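Local structure of 70 KDA protein (Xanthomonas sp., 4B2N) at residues P457-T460 and G461-S464; A437-R440 and Q441-W445. The protein cleaves rubber oxidatively as a processive rubber oxygenase carrying two covalently bound c-type haems. All coordinates share one frame; numbering follows the deposited sequence. Where two conformers were deposited one is given.

Interaction 1 of 2, residues P457-T460 and G461-S464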
# COMPACT_ATOMS: atom_id res chain seq x y z
N PRO A 457 -24.64 12.73 14.33
CA PRO A 457 -25.92 12.64 15.03
C PRO A 457 -27.11 12.97 14.10
O PRO A 457 -28.26 12.59 14.41
CB PRO A 457 -25.81 13.64 16.17
CG PRO A 457 -24.64 14.53 15.79
CD PRO A 457 -23.72 13.72 14.90
N SER A 458 -26.83 13.61 12.97
CA SER A 458 -27.86 14.11 12.04
C SER A 458 -28.22 13.04 11.07
O SER A 458 -29.12 13.23 10.29
CB SER A 458 -27.33 15.28 11.19
OG SER A 458 -26.48 16.18 11.87
N TRP A 459 -27.50 11.92 11.07
CA TRP A 459 -27.72 10.91 10.05
C TRP A 459 -28.88 10.09 10.46
O TRP A 459 -28.87 9.45 11.50
CB TRP A 459 -26.45 10.02 9.89
CG TRP A 459 -26.42 8.89 8.85
CD1 TRP A 459 -25.92 8.96 7.53
CD2 TRP A 459 -26.77 7.48 9.03
NE1 TRP A 459 -26.02 7.75 6.89
CE2 TRP A 459 -26.48 6.80 7.75
CE3 TRP A 459 -27.28 6.70 10.10
CZ2 TRP A 459 -26.65 5.46 7.58
CZ3 TRP A 459 -27.48 5.35 9.91
CH2 TRP A 459 -27.18 4.72 8.67
N THR A 460 -29.91 10.09 9.63
CA THR A 460 -30.73 8.87 9.60
C THR A 460 -30.19 8.08 8.42
O THR A 460 -29.62 8.67 7.51
CB THR A 460 -32.21 9.14 9.30
OG1 THR A 460 -33.03 8.59 10.36
CG2 THR A 460 -32.61 8.51 7.93
N GLY A 461 -30.32 6.76 8.50
CA GLY A 461 -30.24 5.87 7.37
C GLY A 461 -29.49 6.26 6.14
O GLY A 461 -29.15 7.43 5.86
N TYR A 462 -29.20 5.23 5.38
CA TYR A 462 -28.59 5.45 4.10
C TYR A 462 -29.62 6.14 3.17
O TYR A 462 -30.78 5.72 3.14
CB TYR A 462 -28.11 4.11 3.59
CG TYR A 462 -26.79 3.77 4.33
CD1 TYR A 462 -25.66 4.61 4.20
CD2 TYR A 462 -26.69 2.65 5.19
CE1 TYR A 462 -24.49 4.34 4.89
CE2 TYR A 462 -25.48 2.37 5.87
CZ TYR A 462 -24.40 3.23 5.72
OH TYR A 462 -23.17 3.04 6.37
N PRO A 463 -29.20 7.18 2.43
CA PRO A 463 -30.03 7.72 1.37
C PRO A 463 -30.43 6.56 0.44
O PRO A 463 -29.80 5.50 0.47
CB PRO A 463 -29.06 8.68 0.66
CG PRO A 463 -28.19 9.17 1.77
CD PRO A 463 -27.94 7.94 2.57
N SER A 464 -31.48 6.77 -0.32
CA SER A 464 -31.97 5.77 -1.28
C SER A 464 -30.97 5.39 -2.37
O SER A 464 -30.24 6.22 -2.96
CB SER A 464 -33.29 6.23 -1.93
OG SER A 464 -33.04 7.44 -2.62
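From Trp459 to Tyr462 the chain runs largely extended, except that Gly461 has a positive phi, and the backbone of this glycine lies under the indole of Trp459 with the following tyrosine against the indole's rim. The six-membered ring of Trp459 lies over Gly461, whose CA sits 3.6 Å from the ring centroid. Its offset of 15° from the ring normal puts it over the face, so this is a CH-pi contact. Further along the same residue, Trp459 CZ2 approaches Gly461 C to 3.3 Å. The backbone oxygens of Thr460 and Gly461 lie implausibly close, which makes the fine detail of this glycine's peptide geometry doubtful, so the CA and C contacts with the indole carry the account. The indole reaches this place because CG of Trp459 stands anti to the backbone N (chi1 -178°) and is directed along the chain over the glycine.

The second element is an edge-to-face aromatic pair in which Trp459 supplies the edge and Tyr462 the face. Their six-membered rings have planes at 81° and centroids 4.8 Å apart. CZ2 of Trp459 is the atom that makes the contact, standing 3.4 Å above the phenol plane of Tyr462 and over its centre, almost equidistant from all six ring carbons. No hydrogen bond crosses between 457-460 and 461-464, so the link is aromatic and van der Waals.

Tyr462 also has a cation-pi contact with Arg330, while Trp459 rests on Arg80 and Asn454. The segment lies at the surface, in the loop joining helix 439-446 to helix 467-481, and Pro463 and Ser464 lead into the latter, touching Arg473 and Ala469.

Interaction 2 of 2, residues A437-R440 and Q441-W445; sequences ADER and QRRAW
Glu439 meets Arg442 and Arg443 at the start of helix 439-446, where Asp438 is the N-cap and a salt-bridge network runs along the first turn. Among the backbone bonds, Arg442 N donates to Asp438 O over 3.2 Å, and Arg443 N to Glu439 O and Ala444 N to Arg440 O continue the i to i+4 pattern.

The ionic contacts centre on Glu439. Its chain starts with CG anti to the backbone N and then bends at chi2 (75°), which turns the carboxylate over the helix between two arginines. OE2 of Glu439 receives Arg443 NE at 2.9 Å in a nearly straight bond, using its anti lone pair and lying close to the guanidinium plane. OE1 of Glu439 accepts a weak bond from Arg442 NH2 at 2.8 Å. Arg442 was deposited in two conformers, so this bridge, and the very short approach of its NH1 to Ala437 O, are less certain.

The guanidinium of Arg443 has a second anchor in Tyr480, through its carbonyl and a cation-pi contact.

Capping and charge pairing merge at Asp438, which Arg440 grips side-on. Asp438 OD2 accepts from Arg440 NH2 at 2.7 Å, and OD1 accepts twice, from Arg440 NE on its syn side, tilted somewhat out of the carboxylate plane, and from Arg440 N at 2.8 Å through its anti lone pair.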
# COMPACT_ATOMS: atom_id res chain seq x y z
N ALA A 437 -5.16 17.25 -1.98
CA ALA A 437 -4.85 18.60 -1.57
C ALA A 437 -6.06 19.57 -1.68
O ALA A 437 -6.17 20.50 -0.87
CB ALA A 437 -3.64 19.14 -2.36
N ASP A 438 -6.94 19.35 -2.64
CA ASP A 438 -8.10 20.24 -2.92
C ASP A 438 -9.23 20.04 -1.89
O ASP A 438 -9.77 18.91 -1.75
CB ASP A 438 -8.62 19.92 -4.32
CG ASP A 438 -9.56 20.97 -4.86
OD1 ASP A 438 -10.56 21.37 -4.22
OD2 ASP A 438 -9.30 21.38 -6.01
N GLU A 439 -9.64 21.14 -1.23
CA GLU A 439 -10.71 21.12 -0.23
C GLU A 439 -11.96 20.48 -0.79
O GLU A 439 -12.71 19.82 -0.04
CB GLU A 439 -11.01 22.56 0.26
CG GLU A 439 -12.18 22.71 1.23
CD GLU A 439 -11.84 22.23 2.66
OE1 GLU A 439 -10.67 21.84 2.91
OE2 GLU A 439 -12.73 22.20 3.55
N ARG A 440 -12.21 20.67 -2.09
CA ARG A 440 -13.45 20.15 -2.71
C ARG A 440 -13.48 18.63 -2.63
O ARG A 440 -14.52 18.04 -2.37
CB ARG A 440 -13.56 20.55 -4.19
CG ARG A 440 -13.88 22.05 -4.37
CD ARG A 440 -13.77 22.45 -5.82
NE ARG A 440 -12.43 22.27 -6.36
CZ ARG A 440 -12.09 22.47 -7.64
NH1 ARG A 440 -13.01 22.84 -8.54
NH2 ARG A 440 -10.85 22.23 -8.02
N GLN A 441 -12.34 18.03 -2.93
CA GLN A 441 -12.20 16.59 -2.85
C GLN A 441 -12.37 16.04 -1.41
O GLN A 441 -13.10 15.03 -1.18
CB GLN A 441 -10.83 16.22 -3.41
CG GLN A 441 -10.69 16.44 -4.93
CD GLN A 441 -9.26 16.10 -5.34
OE1 GLN A 441 -8.32 16.72 -4.86
NE2 GLN A 441 -9.09 15.06 -6.15
N ARG A 442 -11.70 16.68 -0.46
CA ARG A 442 -11.80 16.25 0.93
C ARG A 442 -13.22 16.42 1.45
O ARG A 442 -13.72 15.58 2.18
CB ARG A 442 -10.75 16.97 1.82
CG ARG A 442 -9.35 16.51 1.49
CD ARG A 442 -8.30 17.08 2.44
NE ARG A 442 -8.49 18.50 2.67
CZ ARG A 442 -7.97 19.46 1.92
NH1 ARG A 442 -7.23 19.16 0.89
NH2 ARG A 442 -8.22 20.72 2.20
N ARG A 443 -13.90 17.47 1.01
CA ARG A 443 -15.25 17.67 1.51
C ARG A 443 -16.22 16.59 0.97
O ARG A 443 -17.14 16.23 1.71
CB ARG A 443 -15.80 19.04 1.14
CG ARG A 443 -15.29 20.13 2.06
CD ARG A 443 -15.96 21.46 1.67
NE ARG A 443 -15.45 22.47 2.60
CZ ARG A 443 -16.19 23.45 3.15
NH1 ARG A 443 -17.50 23.57 2.89
NH2 ARG A 443 -15.61 24.29 4.05
N ALA A 444 -16.04 16.17 -0.28
CA ALA A 444 -16.84 15.09 -0.85
C ALA A 444 -16.71 13.78 -0.02
O ALA A 444 -17.67 13.04 0.23
CB ALA A 444 -16.37 14.79 -2.26
N TRP A 445 -15.46 13.46 0.31
CA TRP A 445 -15.14 12.34 1.17
C TRP A 445 -15.74 12.51 2.57
O TRP A 445 -16.38 11.58 3.12
CB TRP A 445 -13.60 12.27 1.26
CG TRP A 445 -13.15 11.24 2.25
CD1 TRP A 445 -13.12 11.37 3.63
CD2 TRP A 445 -12.68 9.91 1.96
NE1 TRP A 445 -12.64 10.20 4.21
CE2 TRP A 445 -12.36 9.29 3.23
CE3 TRP A 445 -12.49 9.18 0.77
CZ2 TRP A 445 -11.89 7.97 3.33
CZ3 TRP A 445 -11.97 7.85 0.88
CH2 TRP A 445 -11.67 7.28 2.14

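Interaction 2 precedes interaction 1 along the chain: interaction 2 forms the first turns of helix 439-446, and interaction 1 lies in the loop that leads on to helix 467-481. Their centres are 21 Å apart and their nearest atoms about 11 Å, so they do not touch. Both nevertheless lean on helix 467-481: Ser464 O bonds to Arg473, whereas Ala444 O bonds to Arg477 NH2. Only interaction 2 approaches a haem region: the side chain of Gln441 is about 13 Å from a bound haem c, and that of Ala437 about 9 Å from that of Arg432, which binds haem. Interaction 1 is peripheral, its centre 31 Å from that of the chain and away from the annotated haem sites.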